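Local coordinates for protein halocarboxylic acid dehalogenase DehI (PDB 3BJX) that probably hydrolyses the carbon-halogen bond of alpha-halocarboxylic acids, as a group I haloacid dehalogenase from Pseudomonas putida, at residues D40-P48 with P162-L173; F60-S71 with A254-L265. One frame throughout, in Å; residues are numbered along the deposited sequence.

Interaction 1: D40-P48 with P162-L173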
# COMPACT_ATOMS: atom_id res chain seq x y z
N ASP A 40 -8.53 -25.29 4.44
CA ASP A 40 -9.81 -24.72 4.83
C ASP A 40 -10.15 -23.44 4.07
O ASP A 40 -11.31 -23.25 3.68
CB ASP A 40 -9.90 -24.48 6.34
CG ASP A 40 -11.33 -24.36 6.80
OD1 ASP A 40 -12.17 -25.07 6.22
OD2 ASP A 40 -11.62 -23.55 7.70
N ILE A 41 -9.16 -22.57 3.87
CA ILE A 41 -9.35 -21.36 3.02
C ILE A 41 -9.87 -21.76 1.64
O ILE A 41 -10.86 -21.24 1.19
CB ILE A 41 -8.06 -20.47 2.94
CG1 ILE A 41 -7.90 -19.64 4.22
CG2 ILE A 41 -8.10 -19.53 1.75
CD1 ILE A 41 -6.51 -19.09 4.43
N ARG A 42 -9.23 -22.74 1.00
CA ARG A 42 -9.61 -23.20 -0.34
C ARG A 42 -11.01 -23.85 -0.42
O ARG A 42 -11.72 -23.62 -1.38
CB ARG A 42 -8.56 -24.16 -0.90
CG ARG A 42 -7.18 -23.56 -1.12
CD ARG A 42 -6.28 -24.56 -1.90
NE ARG A 42 -5.96 -25.73 -1.08
CZ ARG A 42 -4.82 -25.91 -0.42
NH1 ARG A 42 -3.85 -25.01 -0.51
NH2 ARG A 42 -4.65 -26.99 0.31
N LEU A 43 -11.39 -24.65 0.57
CA LEU A 43 -12.69 -25.32 0.57
C LEU A 43 -13.79 -24.34 0.91
O LEU A 43 -14.88 -24.45 0.41
CB LEU A 43 -12.71 -26.51 1.56
CG LEU A 43 -11.88 -27.79 1.30
CD1 LEU A 43 -11.59 -28.60 2.58
CD2 LEU A 43 -12.52 -28.69 0.25
N THR A 44 -13.49 -23.38 1.77
CA THR A 44 -14.48 -22.39 2.23
C THR A 44 -14.74 -21.33 1.16
O THR A 44 -15.90 -20.95 0.91
CB THR A 44 -14.01 -21.70 3.53
OG1 THR A 44 -13.80 -22.69 4.54
CG2 THR A 44 -15.03 -20.65 4.03
N LEU A 45 -13.65 -20.87 0.52
CA LEU A 45 -13.78 -19.94 -0.61
C LEU A 45 -14.05 -20.60 -1.98
O LEU A 45 -14.34 -19.89 -2.94
CB LEU A 45 -12.59 -18.96 -0.65
CG LEU A 45 -12.36 -18.12 0.62
CD1 LEU A 45 -11.25 -17.13 0.45
CD2 LEU A 45 -13.65 -17.40 1.09
N ARG A 46 -14.00 -21.94 -2.07
CA ARG A 46 -14.21 -22.69 -3.34
C ARG A 46 -13.21 -22.21 -4.40
O ARG A 46 -13.59 -21.78 -5.50
CB ARG A 46 -15.66 -22.60 -3.90
CG ARG A 46 -16.80 -22.64 -2.87
CD ARG A 46 -18.10 -22.07 -3.45
NE ARG A 46 -18.68 -23.01 -4.40
CZ ARG A 46 -18.91 -22.77 -5.69
NH1 ARG A 46 -18.66 -21.58 -6.25
NH2 ARG A 46 -19.43 -23.74 -6.44
N VAL A 47 -11.93 -22.28 -4.03
CA VAL A 47 -10.83 -21.83 -4.87
C VAL A 47 -9.69 -22.86 -4.81
O VAL A 47 -9.50 -23.52 -3.78
CB VAL A 47 -10.30 -20.42 -4.44
CG1 VAL A 47 -11.32 -19.32 -4.73
CG2 VAL A 47 -9.87 -20.40 -2.98
N PRO A 48 -8.94 -23.01 -5.90
CA PRO A 48 -7.86 -23.98 -5.96
C PRO A 48 -6.46 -23.41 -5.63
O PRO A 48 -5.44 -24.03 -5.99
CB PRO A 48 -7.93 -24.46 -7.43
CG PRO A 48 -8.63 -23.37 -8.18
CD PRO A 48 -9.10 -22.33 -7.20
N PRO A 162 -22.44 -23.95 0.18
CA PRO A 162 -21.62 -25.14 0.45
C PRO A 162 -20.09 -24.97 0.28
O PRO A 162 -19.61 -24.34 -0.68
CB PRO A 162 -22.18 -26.16 -0.55
CG PRO A 162 -22.75 -25.33 -1.66
CD PRO A 162 -23.37 -24.19 -0.94
N LYS A 163 -19.34 -25.55 1.22
CA LYS A 163 -17.89 -25.73 1.10
C LYS A 163 -17.57 -26.82 0.08
O LYS A 163 -18.34 -27.78 -0.08
CB LYS A 163 -17.28 -26.18 2.43
CG LYS A 163 -17.08 -25.13 3.52
CD LYS A 163 -15.91 -25.58 4.38
CE LYS A 163 -16.03 -25.14 5.84
NZ LYS A 163 -14.87 -25.64 6.69
N GLY A 164 -16.41 -26.68 -0.58
CA GLY A 164 -15.92 -27.65 -1.56
C GLY A 164 -15.62 -26.94 -2.87
O GLY A 164 -15.67 -25.72 -2.92
N HIS A 165 -15.31 -27.70 -3.92
CA HIS A 165 -15.02 -27.09 -5.22
C HIS A 165 -16.05 -27.49 -6.27
O HIS A 165 -16.45 -28.65 -6.32
CB HIS A 165 -13.60 -27.44 -5.69
CG HIS A 165 -12.52 -26.88 -4.81
ND1 HIS A 165 -11.62 -27.67 -4.14
CD2 HIS A 165 -12.22 -25.60 -4.47
CE1 HIS A 165 -10.80 -26.90 -3.43
NE2 HIS A 165 -11.15 -25.64 -3.62
N PRO A 166 -16.49 -26.53 -7.11
CA PRO A 166 -17.44 -26.81 -8.20
C PRO A 166 -16.86 -27.72 -9.30
O PRO A 166 -15.64 -27.73 -9.51
CB PRO A 166 -17.72 -25.43 -8.78
CG PRO A 166 -16.51 -24.61 -8.40
CD PRO A 166 -16.11 -25.11 -7.07
N LYS A 167 -17.76 -28.42 -10.00
CA LYS A 167 -17.44 -29.43 -11.02
C LYS A 167 -16.37 -29.06 -12.05
O LYS A 167 -15.50 -29.88 -12.36
CB LYS A 167 -18.71 -29.86 -11.77
N GLY A 168 -16.44 -27.84 -12.57
CA GLY A 168 -15.49 -27.42 -13.61
C GLY A 168 -14.12 -26.96 -13.11
O GLY A 168 -13.39 -26.25 -13.81
N MSE A 169 -13.77 -27.36 -11.89
CA MSE A 169 -12.59 -26.83 -11.23
C MSE A 169 -11.77 -27.90 -10.50
O MSE A 169 -12.29 -28.64 -9.66
CB MSE A 169 -13.01 -25.71 -10.28
CG MSE A 169 -11.87 -24.91 -9.73
SE MSE A 169 -12.49 -23.99 -8.14
CE MSE A 169 -12.91 -22.23 -8.89
N ASP A 170 -10.49 -27.96 -10.86
CA ASP A 170 -9.54 -28.86 -10.23
C ASP A 170 -9.23 -28.29 -8.86
O ASP A 170 -9.10 -27.08 -8.73
CB ASP A 170 -8.27 -28.97 -11.08
CG ASP A 170 -8.51 -29.73 -12.39
OD1 ASP A 170 -9.15 -30.81 -12.35
OD2 ASP A 170 -8.06 -29.24 -13.46
N PRO A 171 -9.15 -29.17 -7.84
CA PRO A 171 -8.99 -28.76 -6.42
C PRO A 171 -7.74 -27.91 -6.11
O PRO A 171 -7.76 -27.08 -5.17
CB PRO A 171 -8.91 -30.11 -5.68
CG PRO A 171 -8.49 -31.11 -6.75
CD PRO A 171 -9.21 -30.63 -7.98
N LEU A 172 -6.67 -28.09 -6.89
CA LEU A 172 -5.41 -27.40 -6.65
C LEU A 172 -4.68 -27.07 -7.96
O LEU A 172 -4.17 -27.95 -8.64
CB LEU A 172 -4.53 -28.22 -5.68
CG LEU A 172 -3.41 -27.60 -4.83
CD1 LEU A 172 -3.75 -26.27 -4.19
CD2 LEU A 172 -3.03 -28.59 -3.73
N LEU A 173 -4.66 -25.78 -8.29
CA LEU A 173 -4.04 -25.25 -9.51
C LEU A 173 -2.50 -25.17 -9.38
O LEU A 173 -2.01 -24.64 -8.39
CB LEU A 173 -4.60 -23.84 -9.73
CG LEU A 173 -5.03 -23.37 -11.12
CD1 LEU A 173 -6.25 -22.52 -10.99
CD2 LEU A 173 -3.88 -22.61 -11.78
O HOH W 1 -7.68 -27.60 -2.17
O HOH W 2 -2.73 -23.66 -6.30
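Leu-43 and Gly-164 come within 4.5 Å of each other at their CA atoms, and Pro-48 and Leu-172 within 4.3 Å, so that the irregular segment 162-173 follows the last turn of helix 32-45 and the chain leaving it. Near each point a backbone bond ties the segments: Gly-164 N donates to Leu-43 O at 2.9 Å, and Leu-173 N to Pro-48 O at 3.0 Å. The first illustrates how a distant loop can satisfy a helix C-terminus. After Arg-46, with positive phi, Val-47 N returns to Arg-42 O, the 6-to-1 bond of a Schellman-type ending, though not the full motif, since Leu-43 O is given to Gly-164. His-165 NE2 then bridges Val-47 O, at 2.7 Å from above the carbonyl plane, and, weakly, Arg-42 O. With CG beside its own backbone N (chi1 -64°), the imidazole presents an edge to the peptide between Arg-46 and Val-47. Pro-166 lays its CD and CG over one face of the Arg-46 guanidinium, toward the rim, with CB 3.4 Å from Arg-46 NH2; Tyr-127 and the carbonyl of Phe-309 hold NH1. Lys-163 runs alongside Thr-44 to a salt bridge, NZ to the syn lone pair of Asp-40 OD1 at 2.8 Å. Pro-48 CD meets the selenium of selenomethionine Met-169 at 3.9 Å. Leu-172 CD1 covers a face of the Arg-42 guanidinium, whose NH2 pairs with Glu-39.

Interaction 2: F60-S71 with A254-L265. With SO4 (sulfate ion), chain G.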
# COMPACT_ATOMS: atom_id res chain seq x y z
N PHE A 60 3.81 -14.41 9.47
CA PHE A 60 3.64 -13.68 10.74
C PHE A 60 3.17 -14.66 11.83
O PHE A 60 2.12 -15.28 11.68
CB PHE A 60 2.62 -12.54 10.60
CG PHE A 60 3.09 -11.39 9.75
CD1 PHE A 60 3.72 -10.28 10.33
CD2 PHE A 60 2.91 -11.40 8.37
CE1 PHE A 60 4.19 -9.22 9.54
CE2 PHE A 60 3.37 -10.34 7.58
CZ PHE A 60 4.00 -9.24 8.17
N PRO A 61 3.93 -14.80 12.93
CA PRO A 61 3.57 -15.84 13.91
C PRO A 61 2.14 -15.72 14.44
O PRO A 61 1.75 -14.67 14.93
CB PRO A 61 4.59 -15.64 15.03
CG PRO A 61 5.77 -15.01 14.34
CD PRO A 61 5.15 -14.07 13.33
N GLY A 62 1.39 -16.81 14.30
CA GLY A 62 0.05 -16.97 14.86
C GLY A 62 -1.10 -16.33 14.10
O GLY A 62 -2.27 -16.69 14.32
N TYR A 63 -0.79 -15.37 13.24
CA TYR A 63 -1.81 -14.47 12.72
C TYR A 63 -2.90 -15.14 11.92
O TYR A 63 -4.08 -15.06 12.28
CB TYR A 63 -1.22 -13.29 11.93
CG TYR A 63 -2.30 -12.39 11.37
CD1 TYR A 63 -3.19 -11.72 12.23
CD2 TYR A 63 -2.45 -12.23 10.00
CE1 TYR A 63 -4.21 -10.90 11.73
CE2 TYR A 63 -3.47 -11.43 9.48
CZ TYR A 63 -4.34 -10.76 10.34
OH TYR A 63 -5.34 -9.97 9.81
N LEU A 64 -2.50 -15.80 10.83
CA LEU A 64 -3.44 -16.25 9.79
C LEU A 64 -4.41 -17.33 10.28
O LEU A 64 -5.58 -17.28 9.95
CB LEU A 64 -2.70 -16.68 8.50
CG LEU A 64 -3.57 -17.30 7.39
CD1 LEU A 64 -4.41 -16.22 6.67
CD2 LEU A 64 -2.79 -18.15 6.35
N PRO A 65 -3.92 -18.33 11.04
CA PRO A 65 -4.88 -19.30 11.56
C PRO A 65 -6.01 -18.65 12.36
O PRO A 65 -7.18 -19.03 12.20
CB PRO A 65 -4.02 -20.20 12.45
CG PRO A 65 -2.67 -20.14 11.79
CD PRO A 65 -2.54 -18.70 11.41
N LEU A 66 -5.65 -17.67 13.21
CA LEU A 66 -6.60 -16.95 14.02
C LEU A 66 -7.48 -16.04 13.16
O LEU A 66 -8.70 -16.16 13.20
CB LEU A 66 -5.89 -16.13 15.11
CG LEU A 66 -6.76 -15.15 15.90
CD1 LEU A 66 -7.59 -15.85 16.98
CD2 LEU A 66 -5.88 -14.06 16.49
N ALA A 67 -6.84 -15.16 12.38
CA ALA A 67 -7.54 -14.30 11.42
C ALA A 67 -8.53 -15.05 10.53
O ALA A 67 -9.67 -14.62 10.36
CB ALA A 67 -6.56 -13.53 10.58
N TRP A 68 -8.13 -16.17 9.97
CA TRP A 68 -9.07 -16.95 9.16
C TRP A 68 -10.25 -17.54 9.96
O TRP A 68 -11.39 -17.53 9.49
CB TRP A 68 -8.34 -18.07 8.40
CG TRP A 68 -9.28 -18.97 7.71
CD1 TRP A 68 -9.52 -20.28 8.00
CD2 TRP A 68 -10.16 -18.63 6.63
NE1 TRP A 68 -10.49 -20.78 7.15
CE2 TRP A 68 -10.89 -19.78 6.30
CE3 TRP A 68 -10.39 -17.45 5.90
CZ2 TRP A 68 -11.82 -19.79 5.28
CZ3 TRP A 68 -11.33 -17.48 4.89
CH2 TRP A 68 -12.03 -18.63 4.59
N ARG A 69 -9.96 -18.03 11.17
CA ARG A 69 -10.97 -18.63 12.05
C ARG A 69 -12.09 -17.64 12.38
O ARG A 69 -13.25 -18.03 12.57
CB ARG A 69 -10.26 -19.11 13.33
CG ARG A 69 -11.16 -19.67 14.44
CD ARG A 69 -10.33 -20.04 15.68
NE ARG A 69 -9.08 -20.69 15.30
CZ ARG A 69 -7.86 -20.34 15.74
NH1 ARG A 69 -7.70 -19.36 16.62
NH2 ARG A 69 -6.81 -21.01 15.29
N ARG A 70 -11.76 -16.36 12.43
CA ARG A 70 -12.70 -15.33 12.82
C ARG A 70 -13.48 -14.74 11.62
O ARG A 70 -14.50 -14.07 11.81
CB ARG A 70 -11.96 -14.24 13.59
CG ARG A 70 -10.99 -14.79 14.62
CD ARG A 70 -11.66 -15.03 15.95
NE ARG A 70 -11.76 -13.75 16.62
CZ ARG A 70 -11.14 -13.41 17.74
NH1 ARG A 70 -10.39 -14.28 18.42
NH2 ARG A 70 -11.31 -12.18 18.19
N SER A 71 -13.02 -15.02 10.41
CA SER A 71 -13.61 -14.50 9.18
C SER A 71 -14.33 -15.57 8.35
O SER A 71 -15.12 -15.24 7.48
CB SER A 71 -12.51 -13.85 8.32
OG SER A 71 -11.66 -13.02 9.09
N ALA A 254 -15.75 -10.42 11.18
CA ALA A 254 -14.65 -10.90 10.38
C ALA A 254 -13.42 -10.16 10.86
O ALA A 254 -13.53 -9.18 11.62
CB ALA A 254 -14.91 -10.61 8.92
N GLY A 255 -12.25 -10.65 10.47
CA GLY A 255 -10.99 -10.00 10.85
C GLY A 255 -10.67 -10.14 12.32
O GLY A 255 -11.34 -10.88 13.04
N VAL A 256 -9.62 -9.45 12.75
CA VAL A 256 -9.21 -9.38 14.16
C VAL A 256 -8.54 -8.02 14.43
O VAL A 256 -7.66 -7.59 13.69
CB VAL A 256 -8.37 -10.66 14.64
CG1 VAL A 256 -7.28 -11.06 13.67
CG2 VAL A 256 -7.81 -10.50 16.05
N GLN A 257 -9.03 -7.34 15.46
CA GLN A 257 -8.61 -5.96 15.77
C GLN A 257 -7.17 -5.99 16.28
O GLN A 257 -6.76 -6.97 16.90
CB GLN A 257 -9.54 -5.32 16.80
CG GLN A 257 -11.04 -5.38 16.45
CD GLN A 257 -11.55 -4.14 15.71
OE1 GLN A 257 -11.43 -3.02 16.21
NE2 GLN A 257 -12.15 -4.35 14.53
N ARG A 258 -6.42 -4.92 16.01
CA ARG A 258 -5.00 -4.84 16.37
C ARG A 258 -4.75 -4.87 17.88
O ARG A 258 -3.70 -5.33 18.33
CB ARG A 258 -4.35 -3.61 15.75
CG ARG A 258 -3.03 -3.19 16.38
CD ARG A 258 -2.35 -2.07 15.58
NE ARG A 258 -3.17 -0.86 15.43
CZ ARG A 258 -3.36 0.05 16.38
NH1 ARG A 258 -2.82 -0.11 17.60
NH2 ARG A 258 -4.11 1.11 16.13
N SER A 259 -5.71 -4.36 18.66
CA SER A 259 -5.64 -4.43 20.11
C SER A 259 -5.57 -5.88 20.61
O SER A 259 -4.89 -6.18 21.60
CB SER A 259 -6.81 -3.67 20.75
OG SER A 259 -8.06 -4.07 20.22
N GLU A 260 -6.26 -6.78 19.92
CA GLU A 260 -6.32 -8.17 20.36
C GLU A 260 -5.08 -9.00 20.00
O GLU A 260 -4.99 -10.17 20.35
CB GLU A 260 -7.56 -8.84 19.80
CG GLU A 260 -7.95 -10.10 20.53
CD GLU A 260 -9.14 -10.79 19.91
OE1 GLU A 260 -10.05 -10.08 19.42
OE2 GLU A 260 -9.16 -12.05 19.93
N LEU A 261 -4.13 -8.39 19.30
CA LEU A 261 -2.95 -9.13 18.84
C LEU A 261 -1.70 -8.67 19.56
O LEU A 261 -0.61 -9.11 19.23
CB LEU A 261 -2.76 -8.98 17.33
CG LEU A 261 -3.91 -9.42 16.43
CD1 LEU A 261 -3.81 -8.65 15.15
CD2 LEU A 261 -3.87 -10.89 16.16
N MSE A 262 -1.88 -7.80 20.55
CA MSE A 262 -0.80 -7.29 21.40
C MSE A 262 -0.06 -8.42 22.13
O MSE A 262 1.17 -8.42 22.18
CB MSE A 262 -1.34 -6.26 22.39
CG MSE A 262 -0.89 -4.80 22.15
SE MSE A 262 -1.45 -3.95 20.45
CE MSE A 262 -1.19 -2.06 20.89
N SER A 263 -0.81 -9.37 22.69
CA SER A 263 -0.25 -10.59 23.30
C SER A 263 0.44 -11.52 22.30
O SER A 263 1.33 -12.29 22.67
CB SER A 263 -1.36 -11.38 24.00
OG SER A 263 -1.62 -10.89 25.31
N MSE A 264 0.03 -11.44 21.04
CA MSE A 264 0.44 -12.37 19.99
C MSE A 264 1.68 -11.96 19.18
O MSE A 264 2.54 -12.79 18.90
CB MSE A 264 -0.73 -12.59 19.03
CG MSE A 264 -1.44 -13.92 19.16
SE MSE A 264 -2.12 -14.49 17.40
CE MSE A 264 -0.68 -13.75 16.30
N LEU A 265 1.74 -10.69 18.78
CA LEU A 265 2.76 -10.20 17.84
C LEU A 265 3.52 -9.05 18.45
O LEU A 265 3.00 -8.35 19.31
CB LEU A 265 2.10 -9.75 16.54
CG LEU A 265 1.41 -10.80 15.66
CD1 LEU A 265 0.29 -10.16 14.87
CD2 LEU A 265 2.40 -11.49 14.73
S SO4 G . -10.51 -17.86 19.33
O1 SO4 G . -9.58 -18.89 18.87
O2 SO4 G . -11.53 -18.45 20.20
O3 SO4 G . -9.77 -16.82 20.04
O4 SO4 G . -11.17 -17.28 18.16
O HOH W 3 -12.31 -11.09 15.84
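Ser-71 OG takes part in two hydrogen bonds at once, receiving Gly-255 N at 2.8 Å in a nearly straight bond (162°) and donating to Ala-67 O, one turn back in its own helix, at 2.9 Å. The hydroxyl thus relays a carbonyl of helix 63-71 to the loop, and Ala-254 CA adds a CA-H...O contact to Arg-70 O. One residue before Ser-71, Arg-70, bent at chi2 and chi3, turns its guanidinium into a salt bridge with the extended Glu-260 coming from the opposite direction. Arg-70 NH1 lies 3.0 Å from Glu-260 OE2, met on its syn side, and NH2 makes weak bonds to both oxygens, with guanidinium and carboxylate planes 34° apart. A sulfate, probably from the crystallisation liquor, bonds to Arg-70 NH1 and Arg-69 NH1, and a water joins Arg-70 NH2 to Gly-255 O. Toward the N-terminus of the helix the contact turns apolar, one side of helix 63-71 packing against the loop that joins helices 230-248 and 267-299. Val-256 CG1 touches Tyr-63 CE1 at 3.6 Å and packs on Ala-67, whose CB covers one face of the tyrosine ring. Leu-66 CD2 touches both Leu-261 CD2, at 3.8 Å, and the selenium of selenomethionine Met-264, at 3.9 Å. Leu-265 CD2 meets Pro-61 CD at 4.0 Å. The chemistry implies a mainly apolar seam with charges at its margin: Glu-260 probably offsets part of the charge of Arg-69 and Arg-70, the sulfate occupies the same positive site in the crystal, and the buried Tyr-63 OH has no polar partner.

In the fold
Interactions 1 and 2 lie about 24 Å apart between centres, yet share a boundary: Trp-68 of helix 63-71 packs on Ile-41, Thr-44 and Leu-45 of helix 32-45, and its NE1 probably bonds to Asp-40 OD2. In both, a helix and the chain beside it are met by a sequence-distant loop, and helix 112-143 touches each. Interaction 1 is only partly buried, although nearer the centre of the chain, and relies on backbone carbonyls, a histidine and prolines. Interaction 2, farther out but more buried, relies on aliphatic packing and has residues within reach of the second subunit. Each adds one salt bridge, Asp-40 with Lys-163 and Arg-70 with Glu-260. The segments alternate along the sequence.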